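Local coordinates for CYCLIN domain-containing protein (Chaetomium thermophilum, PDB 6Z3U), which probably serves as the cyclin H-type regulatory subunit that activates the cyclin-dependent kinase of the CAK complex, at residues E79-Y93 with Y346-C360. Numbering follows the deposited sequence.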
ATOM      1  N   GLU A  79      32.026 -22.900  14.826  1.00 74.01           N
ATOM      2  CA  GLU A  79      32.385 -21.518  14.536  1.00 70.61           C
ATOM      3  C   GLU A  79      31.174 -20.795  13.959  1.00 65.75           C
ATOM      4  O   GLU A  79      30.665 -21.177  12.901  1.00 66.43           O
ATOM      5  CB  GLU A  79      33.555 -21.462  13.556  1.00 76.58           C
ATOM      6  CG  GLU A  79      34.723 -22.357  13.918  1.00 73.38           C
ATOM      7  CD  GLU A  79      35.774 -22.391  12.826  1.00 92.41           C
ATOM      8  OE1 GLU A  79      36.519 -23.392  12.744  1.00 93.68           O
ATOM      9  OE2 GLU A  79      35.842 -21.418  12.043  1.00 76.70           O
ATOM     10  N   PHE A  80      30.711 -19.758  14.650  1.00 64.98           N
ATOM     11  CA  PHE A  80      29.559 -18.989  14.201  1.00 62.25           C
ATOM     12  C   PHE A  80      29.997 -17.898  13.231  1.00 67.33           C
ATOM     13  O   PHE A  80      31.127 -17.410  13.284  1.00 78.38           O
ATOM     14  CB  PHE A  80      28.835 -18.377  15.400  1.00 69.08           C
ATOM     15  CG  PHE A  80      28.258 -19.398  16.339  1.00 71.12           C
ATOM     16  CD1 PHE A  80      27.005 -19.943  16.117  1.00 67.46           C
ATOM     17  CD2 PHE A  80      28.978 -19.817  17.445  1.00 71.37           C
ATOM     18  CE1 PHE A  80      26.482 -20.885  16.980  1.00 60.56           C
ATOM     19  CE2 PHE A  80      28.457 -20.757  18.312  1.00 73.48           C
ATOM     20  CZ  PHE A  80      27.209 -21.292  18.078  1.00 63.07           C
ATOM     21  N   LEU A  81      29.083 -17.515  12.341  1.00 63.37           N
ATOM     22  CA  LEU A  81      29.387 -16.496  11.343  1.00 67.41           C
ATOM     23  C   LEU A  81      29.662 -15.148  12.000  1.00 60.64           C
ATOM     24  O   LEU A  81      29.055 -14.796  13.015  1.00 59.32           O
ATOM     25  CB  LEU A  81      28.231 -16.365  10.350  1.00 68.61           C
ATOM     26  CG  LEU A  81      27.992 -17.512   9.369  1.00 67.82           C
ATOM     27  CD1 LEU A  81      26.985 -17.094   8.312  1.00 53.38           C
ATOM     28  CD2 LEU A  81      29.295 -17.942   8.708  1.00 70.77           C
ATOM     29  N   THR A  82      30.592 -14.389  11.404  1.00 60.79           N
ATOM     30  CA  THR A  82      30.865 -13.029  11.842  1.00 61.47           C
ATOM     31  C   THR A  82      29.787 -12.087  11.303  1.00 70.82           C
ATOM     32  O   THR A  82      29.250 -12.312  10.215  1.00 71.11           O
ATOM     33  CB  THR A  82      32.233 -12.575  11.336  1.00 68.75           C
ATOM     34  OG1 THR A  82      33.060 -13.719  11.089  1.00 89.91           O
ATOM     35  CG2 THR A  82      32.927 -11.679  12.343  1.00 72.64           C
ATOM     36  N   PRO A  83      29.445 -11.027  12.047  1.00 81.10           N
ATOM     37  CA  PRO A  83      28.462 -10.062  11.519  1.00 59.09           C
ATOM     38  C   PRO A  83      28.759  -9.607  10.099  1.00 56.95           C
ATOM     39  O   PRO A  83      27.830  -9.436   9.302  1.00 62.68           O
ATOM     40  CB  PRO A  83      28.550  -8.903  12.523  1.00 58.44           C
ATOM     41  CG  PRO A  83      28.949  -9.553  13.806  1.00 67.10           C
ATOM     42  CD  PRO A  83      29.846 -10.708  13.430  1.00 74.48           C
ATOM     43  N   ALA A  84      30.036  -9.409   9.758  1.00 63.01           N
ATOM     44  CA  ALA A  84      30.391  -9.033   8.393  1.00 60.47           C
ATOM     45  C   ALA A  84      30.138 -10.180   7.423  1.00 59.37           C
ATOM     46  O   ALA A  84      29.621  -9.963   6.321  1.00 60.25           O
ATOM     47  CB  ALA A  84      31.856  -8.594   8.334  1.00 63.18           C
ATOM     48  N   GLU A  85      30.493 -11.407   7.814  1.00 58.52           N
ATOM     49  CA  GLU A  85      30.190 -12.563   6.977  1.00 57.61           C
ATOM     50  C   GLU A  85      28.690 -12.787   6.868  1.00 58.82           C
ATOM     51  O   GLU A  85      28.206 -13.261   5.835  1.00 60.74           O
ATOM     52  CB  GLU A  85      30.861 -13.816   7.538  1.00 71.59           C
ATOM     53  CG  GLU A  85      32.379 -13.772   7.524  1.00 75.05           C
ATOM     54  CD  GLU A  85      33.008 -15.020   8.116  1.00 77.18           C
ATOM     55  OE1 GLU A  85      34.160 -15.337   7.745  1.00 79.39           O
ATOM     56  OE2 GLU A  85      32.353 -15.684   8.949  1.00 76.54           O
ATOM     57  N   GLU A  86      27.943 -12.455   7.921  1.00 60.32           N
ATOM     58  CA  GLU A  86      26.490 -12.530   7.858  1.00 60.41           C
ATOM     59  C   GLU A  86      25.955 -11.527   6.846  1.00 50.57           C
ATOM     60  O   GLU A  86      25.118 -11.864   6.002  1.00 57.57           O
ATOM     61  CB  GLU A  86      25.904 -12.281   9.249  1.00 63.40           C
ATOM     62  CG  GLU A  86      24.704 -13.147   9.603  1.00 55.01           C
ATOM     63  CD  GLU A  86      24.262 -12.964  11.043  1.00 50.12           C
ATOM     64  OE1 GLU A  86      24.947 -13.488  11.945  1.00 58.96           O
ATOM     65  OE2 GLU A  86      23.226 -12.309  11.275  1.00 48.79           O
ATOM     66  N   LEU A  87      26.441 -10.284   6.916  1.00 56.81           N
ATOM     67  CA  LEU A  87      26.017  -9.251   5.976  1.00 59.02           C
ATOM     68  C   LEU A  87      26.472  -9.560   4.556  1.00 50.70           C
ATOM     69  O   LEU A  87      25.827  -9.132   3.592  1.00 49.50           O
ATOM     70  CB  LEU A  87      26.567  -7.895   6.419  1.00 54.11           C
ATOM     71  CG  LEU A  87      26.172  -6.658   5.613  1.00 51.35           C
ATOM     72  CD1 LEU A  87      24.666  -6.559   5.475  1.00 49.01           C
ATOM     73  CD2 LEU A  87      26.735  -5.411   6.279  1.00 60.40           C
ATOM     74  N   LEU A  88      27.584 -10.284   4.407  1.00 52.38           N
ATOM     75  CA  LEU A  88      28.080 -10.612   3.074  1.00 57.25           C
ATOM     76  C   LEU A  88      27.134 -11.566   2.355  1.00 54.30           C
ATOM     77  O   LEU A  88      26.883 -11.411   1.154  1.00 60.51           O
ATOM     78  CB  LEU A  88      29.484 -11.212   3.174  1.00 55.31           C
ATOM     79  CG  LEU A  88      30.423 -11.000   1.983  1.00 56.87           C
ATOM     80  CD1 LEU A  88      31.831 -11.468   2.324  1.00 59.51           C
ATOM     81  CD2 LEU A  88      29.920 -11.719   0.746  1.00 57.07           C
ATOM     82  N   LEU A  89      26.597 -12.557   3.067  1.00 52.79           N
ATOM     83  CA  LEU A  89      25.667 -13.486   2.434  1.00 49.92           C
ATOM     84  C   LEU A  89      24.356 -12.794   2.083  1.00 51.85           C
ATOM     85  O   LEU A  89      23.738 -13.108   1.060  1.00 55.89           O
ATOM     86  CB  LEU A  89      25.412 -14.684   3.345  1.00 58.02           C
ATOM     87  CG  LEU A  89      26.557 -15.686   3.512  1.00 60.02           C
ATOM     88  CD1 LEU A  89      26.107 -16.868   4.361  1.00 60.17           C
ATOM     89  CD2 LEU A  89      27.071 -16.166   2.164  1.00 54.38           C
ATOM     90  N   VAL A  90      23.914 -11.853   2.919  1.00 53.98           N
ATOM     91  CA  VAL A  90      22.705 -11.099   2.598  1.00 48.19           C
ATOM     92  C   VAL A  90      22.890 -10.339   1.292  1.00 58.12           C
ATOM     93  O   VAL A  90      21.994 -10.306   0.441  1.00 60.60           O
ATOM     94  CB  VAL A  90      22.340 -10.151   3.755  1.00 44.07           C
ATOM     95  CG1 VAL A  90      21.213  -9.214   3.339  1.00 42.56           C
ATOM     96  CG2 VAL A  90      21.947 -10.947   4.980  1.00 55.57           C
ATOM     97  N   THR A  91      24.061  -9.724   1.109  1.00 51.90           N
ATOM     98  CA  THR A  91      24.324  -8.997  -0.127  1.00 46.75           C
ATOM     99  C   THR A  91      24.380  -9.945  -1.317  1.00 46.72           C
ATOM    100  O   THR A  91      23.863  -9.630  -2.394  1.00 47.39           O
ATOM    101  CB  THR A  91      25.632  -8.215   0.000  1.00 48.99           C
ATOM    102  OG1 THR A  91      25.600  -7.425   1.196  1.00 51.04           O
ATOM    103  CG2 THR A  91      25.835  -7.299  -1.195  1.00 52.28           C
ATOM    104  N   PHE A  92      25.001 -11.112  -1.140  1.00 47.58           N
ATOM    105  CA  PHE A  92      25.088 -12.078  -2.230  1.00 55.72           C
ATOM    106  C   PHE A  92      23.702 -12.561  -2.641  1.00 49.06           C
ATOM    107  O   PHE A  92      23.384 -12.631  -3.833  1.00 54.60           O
ATOM    108  CB  PHE A  92      25.976 -13.253  -1.812  1.00 49.27           C
ATOM    109  CG  PHE A  92      25.913 -14.427  -2.748  1.00 49.97           C
ATOM    110  CD1 PHE A  92      26.606 -14.414  -3.947  1.00 58.44           C
ATOM    111  CD2 PHE A  92      25.173 -15.552  -2.422  1.00 60.08           C
ATOM    112  CE1 PHE A  92      26.552 -15.495  -4.809  1.00 61.58           C
ATOM    113  CE2 PHE A  92      25.116 -16.635  -3.280  1.00 59.29           C
ATOM    114  CZ  PHE A  92      25.807 -16.607  -4.474  1.00 60.35           C
ATOM    115  N   TYR A  93      22.859 -12.892  -1.662  1.00 54.73           N
ATOM    116  CA  TYR A  93      21.533 -13.413  -1.964  1.00 51.99           C
ATOM    117  C   TYR A  93      20.554 -12.321  -2.373  1.00 53.31           C
ATOM    118  O   TYR A  93      19.553 -12.625  -3.032  1.00 56.18           O
ATOM    119  CB  TYR A  93      20.990 -14.187  -0.759  1.00 47.24           C
ATOM    120  CG  TYR A  93      21.625 -15.552  -0.604  1.00 44.44           C
ATOM    121  CD1 TYR A  93      21.389 -16.556  -1.534  1.00 53.30           C
ATOM    122  CD2 TYR A  93      22.466 -15.836   0.465  1.00 47.81           C
ATOM    123  CE1 TYR A  93      21.972 -17.804  -1.405  1.00 55.97           C
ATOM    124  CE2 TYR A  93      23.053 -17.084   0.604  1.00 45.23           C
ATOM    125  CZ  TYR A  93      22.801 -18.063  -0.336  1.00 45.19           C
ATOM    126  OH  TYR A  93      23.374 -19.309  -0.212  1.00 46.59           O
ATOM    127  N   TYR A 346      32.251 -16.616  -6.197  1.00 57.65           N
ATOM    128  CA  TYR A 346      31.449 -17.516  -5.378  1.00 56.92           C
ATOM    129  C   TYR A 346      32.335 -18.535  -4.674  1.00 58.29           C
ATOM    130  O   TYR A 346      32.321 -18.651  -3.443  1.00 58.39           O
ATOM    131  CB  TYR A 346      30.403 -18.213  -6.254  1.00 64.30           C
ATOM    132  CG  TYR A 346      29.559 -19.226  -5.516  1.00 64.22           C
ATOM    133  CD1 TYR A 346      28.543 -18.823  -4.660  1.00 54.31           C
ATOM    134  CD2 TYR A 346      29.778 -20.588  -5.677  1.00 56.40           C
ATOM    135  CE1 TYR A 346      27.771 -19.747  -3.984  1.00 54.93           C
ATOM    136  CE2 TYR A 346      29.012 -21.519  -5.006  1.00 56.18           C
ATOM    137  CZ  TYR A 346      28.009 -21.093  -4.161  1.00 62.72           C
ATOM    138  OH  TYR A 346      27.239 -22.016  -3.490  1.00 63.86           O
ATOM    139  N   LYS A 347      33.133 -19.273  -5.448  1.00 59.50           N
ATOM    140  CA  LYS A 347      33.946 -20.342  -4.878  1.00 60.92           C
ATOM    141  C   LYS A 347      34.939 -19.813  -3.854  1.00 61.97           C
ATOM    142  O   LYS A 347      35.260 -20.508  -2.884  1.00 62.76           O
ATOM    143  CB  LYS A 347      34.676 -21.084  -5.997  1.00 62.14           C
ATOM    144  CG  LYS A 347      35.409 -22.335  -5.549  1.00 63.67           C
ATOM    145  CD  LYS A 347      36.427 -22.772  -6.587  1.00 65.28           C
ATOM    146  CE  LYS A 347      36.970 -24.155  -6.285  1.00 66.68           C
ATOM    147  NZ  LYS A 347      37.857 -24.640  -7.374  1.00 68.15           N
ATOM    148  N   ALA A 348      35.442 -18.594  -4.050  1.00 63.76           N
ATOM    149  CA  ALA A 348      36.490 -18.062  -3.188  1.00 63.42           C
ATOM    150  C   ALA A 348      35.943 -17.316  -1.977  1.00 62.63           C
ATOM    151  O   ALA A 348      36.478 -17.460  -0.874  1.00 63.56           O
ATOM    152  CB  ALA A 348      37.400 -17.130  -3.992  1.00 64.40           C
ATOM    153  N   GLN A 349      34.887 -16.522  -2.151  1.00 61.03           N
ATOM    154  CA  GLN A 349      34.394 -15.659  -1.085  1.00 65.20           C
ATOM    155  C   GLN A 349      33.102 -16.138  -0.446  1.00 58.97           C
ATOM    156  O   GLN A 349      32.913 -15.932   0.755  1.00 58.98           O
ATOM    157  CB  GLN A 349      34.168 -14.236  -1.612  1.00 68.83           C
ATOM    158  CG  GLN A 349      35.427 -13.529  -2.080  1.00 61.41           C
ATOM    159  CD  GLN A 349      35.178 -12.072  -2.426  1.00 66.07           C
ATOM    160  OE1 GLN A 349      35.510 -11.616  -3.521  1.00 75.37           O
ATOM    161  NE2 GLN A 349      34.595 -11.330  -1.488  1.00 60.41           N
ATOM    162  N   ILE A 350      32.215 -16.769  -1.208  1.00 57.93           N
ATOM    163  CA  ILE A 350      30.898 -17.141  -0.697  1.00 59.82           C
ATOM    164  C   ILE A 350      30.884 -18.572  -0.176  1.00 57.29           C
ATOM    165  O   ILE A 350      30.399 -18.835   0.927  1.00 57.19           O
ATOM    166  CB  ILE A 350      29.831 -16.936  -1.796  1.00 64.39           C
ATOM    167  CG1 ILE A 350      29.630 -15.444  -2.084  1.00 60.00           C
ATOM    168  CG2 ILE A 350      28.511 -17.596  -1.399  1.00 56.79           C
ATOM    169  CD1 ILE A 350      29.129 -14.636  -0.899  1.00 58.85           C
ATOM    170  N   GLN A 351      31.397 -19.520  -0.960  1.00 55.21           N
ATOM    171  CA  GLN A 351      31.304 -20.925  -0.568  1.00 55.72           C
ATOM    172  C   GLN A 351      31.898 -21.187   0.809  1.00 57.59           C
ATOM    173  O   GLN A 351      31.255 -21.889   1.610  1.00 63.53           O
ATOM    174  CB  GLN A 351      31.961 -21.802  -1.638  1.00 59.36           C
ATOM    175  CG  GLN A 351      31.817 -23.288  -1.371  1.00 60.01           C
ATOM    176  CD  GLN A 351      30.365 -23.709  -1.232  1.00 69.84           C
ATOM    177  OE1 GLN A 351      29.530 -23.395  -2.081  1.00 60.81           O
ATOM    178  NE2 GLN A 351      30.054 -24.410  -0.146  1.00 69.84           N
ATOM    179  N   PRO A 352      33.093 -20.696   1.149  1.00 60.27           N
ATOM    180  CA  PRO A 352      33.587 -20.886   2.522  1.00 62.15           C
ATOM    181  C   PRO A 352      32.579 -20.483   3.584  1.00 60.19           C
ATOM    182  O   PRO A 352      32.458 -21.159   4.613  1.00 60.83           O
ATOM    183  CB  PRO A 352      34.839 -19.998   2.575  1.00 65.04           C
ATOM    184  CG  PRO A 352      35.214 -19.710   1.152  1.00 65.31           C
ATOM    185  CD  PRO A 352      34.152 -20.239   0.234  1.00 62.39           C
ATOM    186  N   ILE A 353      31.843 -19.394   3.359  1.00 59.44           N
ATOM    187  CA  ILE A 353      30.905 -18.913   4.367  1.00 58.58           C
ATOM    188  C   ILE A 353      29.722 -19.863   4.484  1.00 58.69           C
ATOM    189  O   ILE A 353      29.273 -20.185   5.590  1.00 69.66           O
ATOM    190  CB  ILE A 353      30.446 -17.482   4.035  1.00 58.60           C
ATOM    191  CG1 ILE A 353      31.636 -16.596   3.652  1.00 67.43           C
ATOM    192  CG2 ILE A 353      29.707 -16.876   5.219  1.00 62.70           C
ATOM    193  CD1 ILE A 353      32.769 -16.597   4.659  1.00 76.45           C
ATOM    194  N   ARG A 354      29.198 -20.333   3.348  1.00 54.32           N
ATOM    195  CA  ARG A 354      28.086 -21.275   3.387  1.00 52.26           C
ATOM    196  C   ARG A 354      28.454 -22.551   4.136  1.00 60.33           C
ATOM    197  O   ARG A 354      27.599 -23.135   4.810  1.00 62.44           O
ATOM    198  CB  ARG A 354      27.622 -21.595   1.963  1.00 51.21           C
ATOM    199  CG  ARG A 354      27.279 -20.348   1.153  1.00 49.18           C
ATOM    200  CD  ARG A 354      26.716 -20.653  -0.234  1.00 51.88           C
ATOM    201  NE  ARG A 354      25.476 -21.426  -0.192  1.00 54.06           N
ATOM    202  CZ  ARG A 354      25.347 -22.691  -0.593  1.00 52.61           C
ATOM    203  NH1 ARG A 354      24.166 -23.289  -0.505  1.00 52.54           N
ATOM    204  NH2 ARG A 354      26.380 -23.356  -1.097  1.00 62.07           N
ATOM    205  N   LYS A 355      29.713 -22.996   4.043  1.00 61.96           N
ATOM    206  CA  LYS A 355      30.113 -24.179   4.800  1.00 57.58           C
ATOM    207  C   LYS A 355      30.201 -23.881   6.293  1.00 59.22           C
ATOM    208  O   LYS A 355      29.835 -24.723   7.121  1.00 62.31           O
ATOM    209  CB  LYS A 355      31.452 -24.727   4.306  1.00 60.28           C
ATOM    210  CG  LYS A 355      31.614 -26.211   4.632  1.00 72.27           C
ATOM    211  CD  LYS A 355      33.017 -26.742   4.371  1.00 73.04           C
ATOM    212  CE  LYS A 355      33.243 -27.092   2.914  1.00 74.54           C
ATOM    213  NZ  LYS A 355      34.635 -27.579   2.698  1.00 81.10           N
ATOM    214  N   LYS A 356      30.689 -22.694   6.659  1.00 61.20           N
ATOM    215  CA  LYS A 356      30.706 -22.323   8.070  1.00 60.47           C
ATOM    216  C   LYS A 356      29.287 -22.225   8.612  1.00 60.51           C
ATOM    217  O   LYS A 356      29.027 -22.581   9.767  1.00 67.72           O
ATOM    218  CB  LYS A 356      31.464 -21.007   8.258  1.00 62.05           C
ATOM    219  CG  LYS A 356      31.726 -20.644   9.714  1.00 66.36           C
ATOM    220  CD  LYS A 356      32.350 -19.257   9.860  1.00 71.25           C
ATOM    221  CE  LYS A 356      33.809 -19.241   9.427  1.00 69.53           C
ATOM    222  NZ  LYS A 356      34.490 -17.973   9.823  1.00 69.70           N
ATOM    223  N   LEU A 357      28.354 -21.755   7.781  1.00 55.96           N
ATOM    224  CA  LEU A 357      26.962 -21.637   8.200  1.00 58.09           C
ATOM    225  C   LEU A 357      26.286 -22.998   8.307  1.00 56.82           C
ATOM    226  O   LEU A 357      25.347 -23.164   9.095  1.00 55.45           O
ATOM    227  CB  LEU A 357      26.208 -20.748   7.209  1.00 56.73           C
ATOM    228  CG  LEU A 357      24.719 -20.500   7.450  1.00 65.17           C
ATOM    229  CD1 LEU A 357      24.490 -19.813   8.785  1.00 69.59           C
ATOM    230  CD2 LEU A 357      24.135 -19.675   6.315  1.00 50.53           C
ATOM    231  N   ASN A 358      26.752 -23.982   7.534  1.00 56.56           N
ATOM    232  CA  ASN A 358      26.092 -25.280   7.479  1.00 54.00           C
ATOM    233  C   ASN A 358      26.275 -26.091   8.754  1.00 56.03           C
ATOM    234  O   ASN A 358      25.540 -27.062   8.964  1.00 56.03           O
ATOM    235  CB  ASN A 358      26.620 -26.070   6.279  1.00 54.21           C
ATOM    236  CG  ASN A 358      25.877 -27.372   6.061  1.00 54.06           C
ATOM    237  OD1 ASN A 358      24.665 -27.384   5.856  1.00 58.33           O
ATOM    238  ND2 ASN A 358      26.607 -28.479   6.084  1.00 69.77           N
ATOM    239  N   LYS A 359      27.230 -25.722   9.607  1.00 57.97           N
ATOM    240  CA  LYS A 359      27.518 -26.480  10.816  1.00 60.24           C
ATOM    241  C   LYS A 359      27.173 -25.734  12.098  1.00 61.27           C
ATOM    242  O   LYS A 359      27.292 -26.315  13.182  1.00 64.95           O
ATOM    243  CB  LYS A 359      28.997 -26.898  10.837  1.00 64.21           C
ATOM    244  CG  LYS A 359      29.981 -25.834  10.370  1.00 66.50           C
ATOM    245  CD  LYS A 359      31.361 -26.438  10.130  1.00 69.80           C
ATOM    246  CE  LYS A 359      32.304 -25.441   9.475  1.00 66.71           C
ATOM    247  NZ  LYS A 359      33.550 -26.084   8.984  1.00 69.40           N
ATOM    248  N   CYS A 360      26.743 -24.475  12.012  1.00 59.47           N
ATOM    249  CA  CYS A 360      26.360 -23.708  13.191  1.00 60.22           C
ATOM    250  C   CYS A 360      24.936 -23.175  13.101  1.00 58.19           C
ATOM    251  O   CYS A 360      24.542 -22.343  13.926  1.00 58.68           O
ATOM    252  CB  CYS A 360      27.330 -22.544  13.412  1.00 66.99           C
ATOM    253  SG  CYS A 360      27.171 -21.217  12.201  1.00 69.24           S
TER
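Leu-89 enters as a knob among Ile-350, Ile-353, Arg-354 and Leu-357, its CD1 branch 3.7 Å from Ile-353 CG2 and its CD2 branch turned to Ile-350. The CG2 methyl of Ile-353 also meets Leu-81, whose two branches part: CD2 lies against the aliphatic chain of Lys-356, CD1 against CD1 of Leu-357. Farther along, Ile-350 lies over one face of the Phe-92 ring, CG2 making a CH-pi contact 4.0 Å from the ring centroid; Phe-92 CG, anti to the backbone N (chi1 169°), sets the ring there. Tyr-346 meets its far end obliquely, Phe-92 CZ 3.5 Å from Tyr-346 CD1. Segments 83-93 and 346-358 cross at -116°, packing helix 83-103 against helix 343-358, some 250 residues on in a chain consistent with an all-helical cyclin H-type fold. Polar pairs flank the apolar seam. Lys-356, bent at chi3 (-73°), brings NZ to 3.3 Å from Glu-85 OE2 in a salt bridge on the syn lone pair of that oxygen; Thr-82 N donates to the same oxygen from the anti side, tilted out of the carboxylate plane, steadying the carboxylate. Arg-354 NE donates to Tyr-93 OH (3.0 Å). Behind Tyr-93 and Val-90 lies helix 108-124, and Phe-80 leans on Arg-40 and Thr-44 of helix 25-48.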